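Local coordinates for protein unsaturated glucuronyl hydrolase (Streptococcus agalactiae, PDB 2ZZR) that hydrolyses unsaturated hyaluronan, chondroitin and heparin disaccharides, releasing the unsaturated uronic acid from both (1->3) and (1->4) linkages, at residues F100-R103 against I104-I108; T124-Y127 against R128-D132. All coordinates share one frame; numbering follows the deposited sequence.

Contact 1 of 2, residues F100-R103 against I104-I108; sequences FLNR and INNRI
A Schellman motif closes helix 87-105, and Arg103 and Ile108 make its six-to-one bond. Ile108 N donates to Arg103 O over 2.9 Å, lying in the carbonyl plane, while the inner bond of the motif, from Arg107 N to Ile104 O, is weak. The positive phi of Arg107, 49°, turns the chain so that both amides point back into the last helical turn. Arg103 then grips the same place a second time with its side chain. With CG anti to the backbone N (chi1 -172°) and the chain extended from there, the guanidinium presents an edge to Ile108 O. NE donates to this carbonyl at 3.0 Å, with the carbonyl oxygen in the plane of the guanidinium, so the residue that receives the Ile108 amide also returns a bond to the Ile108 carbonyl. The rest of the guanidinium is held from outside: NH2 by Ala109 O and Glu67 O, NH1 by Asn65 OD1. In the alpha barrel of family 88, helix 87-105 leads through this turn towards the neighbouring helix 115-130 and Asp114, the probable nucleophile, whose side chain is about 8 Å from that of Arg103. One residue earlier than Arg103, Asn102 O accepts two bonds from Asn106, the backbone N at 3.0 Å and the side-chain ND2 at 3.2 Å, arriving from opposite faces of the carbonyl plane. The amides of Asn102 and Asn106 cross with their planes 55° apart. On another flank, Leu101 CD1 lies 3.8 Å from Asn105 ND2, and OD1 of Asn105 is bonded to Lys141 of helix 133-147. Next to this pair, Ile104 CG2 sits 3.4 Å from Leu101 O, a methyl group laid against a carbonyl already occupied by the amide of Asn105.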
ATOM      1  N   PHE A 100      -4.215   0.093  19.559  1.00 17.92           N
ATOM      2  CA  PHE A 100      -2.878  -0.086  18.980  1.00 17.83           C
ATOM      3  C   PHE A 100      -1.765   0.167  19.996  1.00 17.86           C
ATOM      4  O   PHE A 100      -0.757  -0.535  20.008  1.00 18.17           O
ATOM      5  CB  PHE A 100      -2.700   0.774  17.719  1.00 17.48           C
ATOM      6  CG  PHE A 100      -3.410   0.223  16.515  1.00 17.18           C
ATOM      7  CD1 PHE A 100      -4.574   0.817  16.042  1.00 15.96           C
ATOM      8  CD2 PHE A 100      -2.921  -0.904  15.859  1.00 16.56           C
ATOM      9  CE1 PHE A 100      -5.243   0.307  14.934  1.00 15.79           C
ATOM     10  CE2 PHE A 100      -3.580  -1.427  14.754  1.00 15.84           C
ATOM     11  CZ  PHE A 100      -4.745  -0.823  14.287  1.00 16.26           C
ATOM     12  N   LEU A 101      -1.953   1.166  20.853  1.00 18.66           N
ATOM     13  CA  LEU A 101      -1.016   1.417  21.940  1.00 19.07           C
ATOM     14  C   LEU A 101      -0.951   0.215  22.885  1.00 19.24           C
ATOM     15  O   LEU A 101       0.135  -0.199  23.298  1.00 19.18           O
ATOM     16  CB  LEU A 101      -1.393   2.695  22.702  1.00 19.23           C
ATOM     17  CG  LEU A 101      -0.445   3.188  23.808  1.00 19.16           C
ATOM     18  CD1 LEU A 101       1.038   3.134  23.424  1.00 20.03           C
ATOM     19  CD2 LEU A 101      -0.832   4.600  24.228  1.00 19.77           C
ATOM     20  N   ASN A 102      -2.111  -0.346  23.218  1.00 19.90           N
ATOM     21  CA  ASN A 102      -2.156  -1.568  24.027  1.00 20.36           C
ATOM     22  C   ASN A 102      -1.414  -2.727  23.355  1.00 20.21           C
ATOM     23  O   ASN A 102      -0.666  -3.469  24.004  1.00 19.99           O
ATOM     24  CB  ASN A 102      -3.598  -1.980  24.316  1.00 20.85           C
ATOM     25  CG  ASN A 102      -3.682  -3.278  25.110  1.00 22.89           C
ATOM     26  OD1 ASN A 102      -3.881  -4.355  24.546  1.00 25.53           O
ATOM     27  ND2 ASN A 102      -3.498  -3.180  26.419  1.00 24.62           N
ATOM     28  N   ARG A 103      -1.629  -2.867  22.048  1.00 20.01           N
ATOM     29  CA  ARG A 103      -1.033  -3.948  21.266  1.00 19.90           C
ATOM     30  C   ARG A 103       0.501  -3.914  21.274  1.00 20.04           C
ATOM     31  O   ARG A 103       1.148  -4.960  21.410  1.00 20.19           O
ATOM     32  CB  ARG A 103      -1.580  -3.933  19.834  1.00 19.53           C
ATOM     33  CG  ARG A 103      -1.154  -5.140  19.009  1.00 18.90           C
ATOM     34  CD  ARG A 103      -1.835  -5.167  17.661  1.00 17.87           C
ATOM     35  NE  ARG A 103      -1.326  -6.266  16.840  1.00 16.41           N
ATOM     36  CZ  ARG A 103      -1.725  -6.532  15.601  1.00 16.52           C
ATOM     37  NH1 ARG A 103      -2.666  -5.793  15.012  1.00 15.50           N
ATOM     38  NH2 ARG A 103      -1.184  -7.552  14.945  1.00 16.49           N
ATOM     39  N   ILE A 104       1.084  -2.724  21.132  1.00 20.26           N
ATOM     40  CA  ILE A 104       2.546  -2.610  21.160  1.00 20.55           C
ATOM     41  C   ILE A 104       3.112  -2.711  22.588  1.00 20.99           C
ATOM     42  O   ILE A 104       4.139  -3.357  22.806  1.00 21.18           O
ATOM     43  CB  ILE A 104       3.087  -1.369  20.357  1.00 20.35           C
ATOM     44  CG1 ILE A 104       4.620  -1.341  20.338  1.00 20.44           C
ATOM     45  CG2 ILE A 104       2.529  -0.048  20.889  1.00 20.56           C
ATOM     46  CD1 ILE A 104       5.262  -2.473  19.561  1.00 22.08           C
ATOM     47  N   ASN A 105       2.423  -2.096  23.549  1.00 21.44           N
ATOM     48  CA  ASN A 105       2.827  -2.177  24.952  1.00 21.97           C
ATOM     49  C   ASN A 105       2.968  -3.623  25.409  1.00 22.07           C
ATOM     50  O   ASN A 105       3.911  -3.971  26.125  1.00 22.40           O
ATOM     51  CB  ASN A 105       1.837  -1.423  25.845  1.00 21.88           C
ATOM     52  CG  ASN A 105       2.117   0.067  25.898  1.00 23.04           C
ATOM     53  OD1 ASN A 105       3.184   0.525  25.482  1.00 24.51           O
ATOM     54  ND2 ASN A 105       1.168   0.832  26.431  1.00 23.16           N
ATOM     55  N   ASN A 106       2.041  -4.458  24.954  1.00 22.11           N
ATOM     56  CA  ASN A 106       2.000  -5.868  25.315  1.00 22.45           C
ATOM     57  C   ASN A 106       2.583  -6.803  24.260  1.00 22.23           C
ATOM     58  O   ASN A 106       2.513  -8.027  24.408  1.00 22.41           O
ATOM     59  CB  ASN A 106       0.566  -6.260  25.649  1.00 22.63           C
ATOM     60  CG  ASN A 106       0.103  -5.664  26.953  1.00 24.10           C
ATOM     61  OD1 ASN A 106       0.632  -5.994  28.016  1.00 25.72           O
ATOM     62  ND2 ASN A 106      -0.874  -4.767  26.886  1.00 25.03           N
ATOM     63  N   ARG A 107       3.152  -6.223  23.203  1.00 21.83           N
ATOM     64  CA  ARG A 107       3.824  -6.984  22.139  1.00 21.55           C
ATOM     65  C   ARG A 107       2.969  -8.153  21.620  1.00 20.99           C
ATOM     66  O   ARG A 107       3.442  -9.291  21.492  1.00 21.24           O
ATOM     67  CB  ARG A 107       5.207  -7.459  22.609  1.00 21.59           C
ATOM     68  CG  ARG A 107       6.169  -6.320  22.978  1.00 22.14           C
ATOM     69  CD  ARG A 107       7.473  -6.837  23.586  1.00 22.26           C
ATOM     70  NE  ARG A 107       8.231  -7.679  22.659  1.00 23.45           N
ATOM     71  CZ  ARG A 107       9.127  -7.229  21.781  1.00 23.71           C
ATOM     72  NH1 ARG A 107       9.395  -5.929  21.695  1.00 22.85           N
ATOM     73  NH2 ARG A 107       9.761  -8.087  20.986  1.00 23.10           N
ATOM     74  N   ILE A 108       1.708  -7.852  21.326  1.00 20.27           N
ATOM     75  CA  ILE A 108       0.745  -8.841  20.853  1.00 19.89           C
ATOM     76  C   ILE A 108       0.730  -8.908  19.329  1.00 19.46           C
ATOM     77  O   ILE A 108       0.428  -7.914  18.663  1.00 19.12           O
ATOM     78  CB  ILE A 108      -0.682  -8.524  21.364  1.00 20.28           C
ATOM     79  CG1 ILE A 108      -0.719  -8.562  22.895  1.00 21.44           C
ATOM     80  CG2 ILE A 108      -1.713  -9.493  20.755  1.00 20.63           C
ATOM     81  CD1 ILE A 108      -1.934  -7.880  23.497  1.00 23.61           C
TER

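Contact 2 of 2, residues T124-Y127 against R128-D132; sequences TAEY and RINGD
Near the C-terminal end of helix 115-130, the side chain of Glu126 runs along Asn130 to Asp132. From CB the chain sets off anti to the backbone N (chi1 -173°) and stays extended, which carries CG alongside the amide group of Asn130. CD comes next, 3.7 Å from Asp132 CB. At the tip the two carboxylates lie stacked, their planes only 7° apart, with Glu126 OE2 4.0 Å from Asp132 OD2. OE1 accepts a hydrogen bond from a water at 2.8 Å, and that water also donates to Asp132 OD1 at 2.7 Å; OE2 is bonded to His94 of helix 87-105. Asp132 OD2 serves as the N-cap of helix 133-147, accepting from Ala135 N. Between these acids the chain turns at Gly131, the first residue to leave helical angles, with positive phi, whose N bonds Tyr127 O at 2.8 Å from above the carbonyl plane. The Tyr127 ring rests near the turn, CD2 3.6 Å from Gly131 CA. Stacked like charges should repel, and the closeness of the two acids would tend to raise the pKa of one, an effect the water, the His94 bond and the helix N-terminus probably moderate.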
ATOM      1  N   THR A 124       0.078   7.107  13.432  1.00 15.08           N
ATOM      2  CA  THR A 124       0.781   8.238  12.817  1.00 14.99           C
ATOM      3  C   THR A 124      -0.236   9.184  12.172  1.00 15.12           C
ATOM      4  O   THR A 124      -0.081  10.406  12.238  1.00 15.17           O
ATOM      5  CB  THR A 124       1.857   7.792  11.814  1.00 14.85           C
ATOM      6  OG1 THR A 124       2.623   6.736  12.400  1.00 14.90           O
ATOM      7  CG2 THR A 124       2.794   8.946  11.491  1.00 14.57           C
ATOM      8  N   ALA A 125      -1.282   8.609  11.585  1.00 15.60           N
ATOM      9  CA  ALA A 125      -2.396   9.380  11.028  1.00 16.12           C
ATOM     10  C   ALA A 125      -2.949  10.381  12.036  1.00 16.87           C
ATOM     11  O   ALA A 125      -3.058  11.575  11.728  1.00 16.30           O
ATOM     12  CB  ALA A 125      -3.495   8.467  10.549  1.00 16.08           C
ATOM     13  N   GLU A 126      -3.295   9.908  13.236  1.00 17.16           N
ATOM     14  CA  GLU A 126      -3.826  10.836  14.236  1.00 18.01           C
ATOM     15  C   GLU A 126      -2.810  11.906  14.600  1.00 18.52           C
ATOM     16  O   GLU A 126      -3.171  13.078  14.735  1.00 19.03           O
ATOM     17  CB  GLU A 126      -4.346  10.152  15.500  1.00 17.90           C
ATOM     18  CG  GLU A 126      -5.034  11.202  16.395  1.00 18.93           C
ATOM     19  CD  GLU A 126      -5.786  10.648  17.577  1.00 20.76           C
ATOM     20  OE1 GLU A 126      -6.716  11.349  18.039  1.00 21.51           O
ATOM     21  OE2 GLU A 126      -5.452   9.544  18.054  1.00 20.55           O
ATOM     22  N   TYR A 127      -1.545  11.511  14.749  1.00 19.10           N
ATOM     23  CA  TYR A 127      -0.496  12.475  15.055  1.00 19.67           C
ATOM     24  C   TYR A 127      -0.422  13.603  14.019  1.00 19.62           C
ATOM     25  O   TYR A 127      -0.290  14.769  14.391  1.00 19.27           O
ATOM     26  CB  TYR A 127       0.871  11.812  15.234  1.00 20.42           C
ATOM     27  CG  TYR A 127       1.925  12.804  15.677  1.00 21.67           C
ATOM     28  CD1 TYR A 127       2.911  13.246  14.794  1.00 22.30           C
ATOM     29  CD2 TYR A 127       1.909  13.334  16.972  1.00 21.96           C
ATOM     30  CE1 TYR A 127       3.875  14.170  15.196  1.00 23.16           C
ATOM     31  CE2 TYR A 127       2.868  14.265  17.382  1.00 23.01           C
ATOM     32  CZ  TYR A 127       3.841  14.677  16.489  1.00 22.85           C
ATOM     33  OH  TYR A 127       4.786  15.594  16.879  1.00 23.77           O
ATOM     34  N   ARG A 128      -0.508  13.253  12.733  1.00 19.55           N
ATOM     35  CA  ARG A 128      -0.562  14.252  11.654  1.00 19.83           C
ATOM     36  C   ARG A 128      -1.730  15.208  11.846  1.00 20.09           C
ATOM     37  O   ARG A 128      -1.597  16.423  11.646  1.00 20.25           O
ATOM     38  CB  ARG A 128      -0.742  13.589  10.287  1.00 19.79           C
ATOM     39  CG  ARG A 128       0.327  12.605   9.899  1.00 19.44           C
ATOM     40  CD  ARG A 128       1.629  13.284   9.588  1.00 19.84           C
ATOM     41  NE  ARG A 128       2.497  12.379   8.839  1.00 17.79           N
ATOM     42  CZ  ARG A 128       3.822  12.384   8.894  1.00 18.47           C
ATOM     43  NH1 ARG A 128       4.504  11.522   8.156  1.00 17.59           N
ATOM     44  NH2 ARG A 128       4.468  13.250   9.666  1.00 18.14           N
ATOM     45  N   ILE A 129      -2.873  14.640  12.216  1.00 20.09           N
ATOM     46  CA  ILE A 129      -4.138  15.361  12.230  1.00 20.52           C
ATOM     47  C   ILE A 129      -4.255  16.303  13.433  1.00 21.09           C
ATOM     48  O   ILE A 129      -4.628  17.474  13.277  1.00 21.20           O
ATOM     49  CB  ILE A 129      -5.340  14.385  12.135  1.00 20.53           C
ATOM     50  CG1 ILE A 129      -5.364  13.722  10.750  1.00 20.25           C
ATOM     51  CG2 ILE A 129      -6.666  15.111  12.403  1.00 20.52           C
ATOM     52  CD1 ILE A 129      -6.258  12.490  10.639  1.00 20.25           C
ATOM     53  N   ASN A 130      -3.921  15.804  14.621  1.00 21.25           N
ATOM     54  CA  ASN A 130      -4.078  16.604  15.841  1.00 21.50           C
ATOM     55  C   ASN A 130      -2.929  16.535  16.859  1.00 21.73           C
ATOM     56  O   ASN A 130      -3.033  17.087  17.956  1.00 22.06           O
ATOM     57  CB  ASN A 130      -5.439  16.307  16.504  1.00 21.37           C
ATOM     58  CG  ASN A 130      -5.598  14.844  16.923  1.00 20.93           C
ATOM     59  OD1 ASN A 130      -6.670  14.258  16.767  1.00 22.79           O
ATOM     60  ND2 ASN A 130      -4.544  14.263  17.459  1.00 18.65           N
ATOM     61  N   GLY A 131      -1.839  15.858  16.505  1.00 21.70           N
ATOM     62  CA  GLY A 131      -0.665  15.783  17.373  1.00 21.84           C
ATOM     63  C   GLY A 131      -0.817  14.960  18.646  1.00 21.99           C
ATOM     64  O   GLY A 131      -0.029  15.120  19.580  1.00 22.17           O
ATOM     65  N   ASP A 132      -1.809  14.068  18.679  1.00 22.37           N
ATOM     66  CA  ASP A 132      -2.070  13.238  19.869  1.00 22.54           C
ATOM     67  C   ASP A 132      -0.809  12.523  20.361  1.00 22.71           C
ATOM     68  O   ASP A 132      -0.155  11.801  19.604  1.00 22.56           O
ATOM     69  CB  ASP A 132      -3.207  12.244  19.612  1.00 22.34           C
ATOM     70  CG  ASP A 132      -3.597  11.474  20.860  1.00 23.00           C
ATOM     71  OD1 ASP A 132      -4.475  11.968  21.607  1.00 23.23           O
ATOM     72  OD2 ASP A 132      -3.006  10.397  21.112  1.00 21.22           O
TER
HETATM   73  O   HOH W   1      -6.945  12.429  20.562  1.00 23.96           O

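Contacts 1 and 2 come in series along the chain, each at the C-terminal end of one of two successive helices, 87-105 and 115-130. Their centres are 18 Å apart and their nearest atoms about 7 Å, so the two do not touch. They are nevertheless joined through the fold: Phe100 meets Tyr119 of helix 115-130 edge-to-face, Ile104 touches the same tyrosine, and Glu126 of contact 2 packs on Val97 of helix 87-105. Helix 133-147 borders both, starting just after contact 2 and touching the side chains of contact 1. Contact 1 thus lies on the active-site side of the pair in sequence, while contact 2, away from the active site, passes the chain to the next barrel helix.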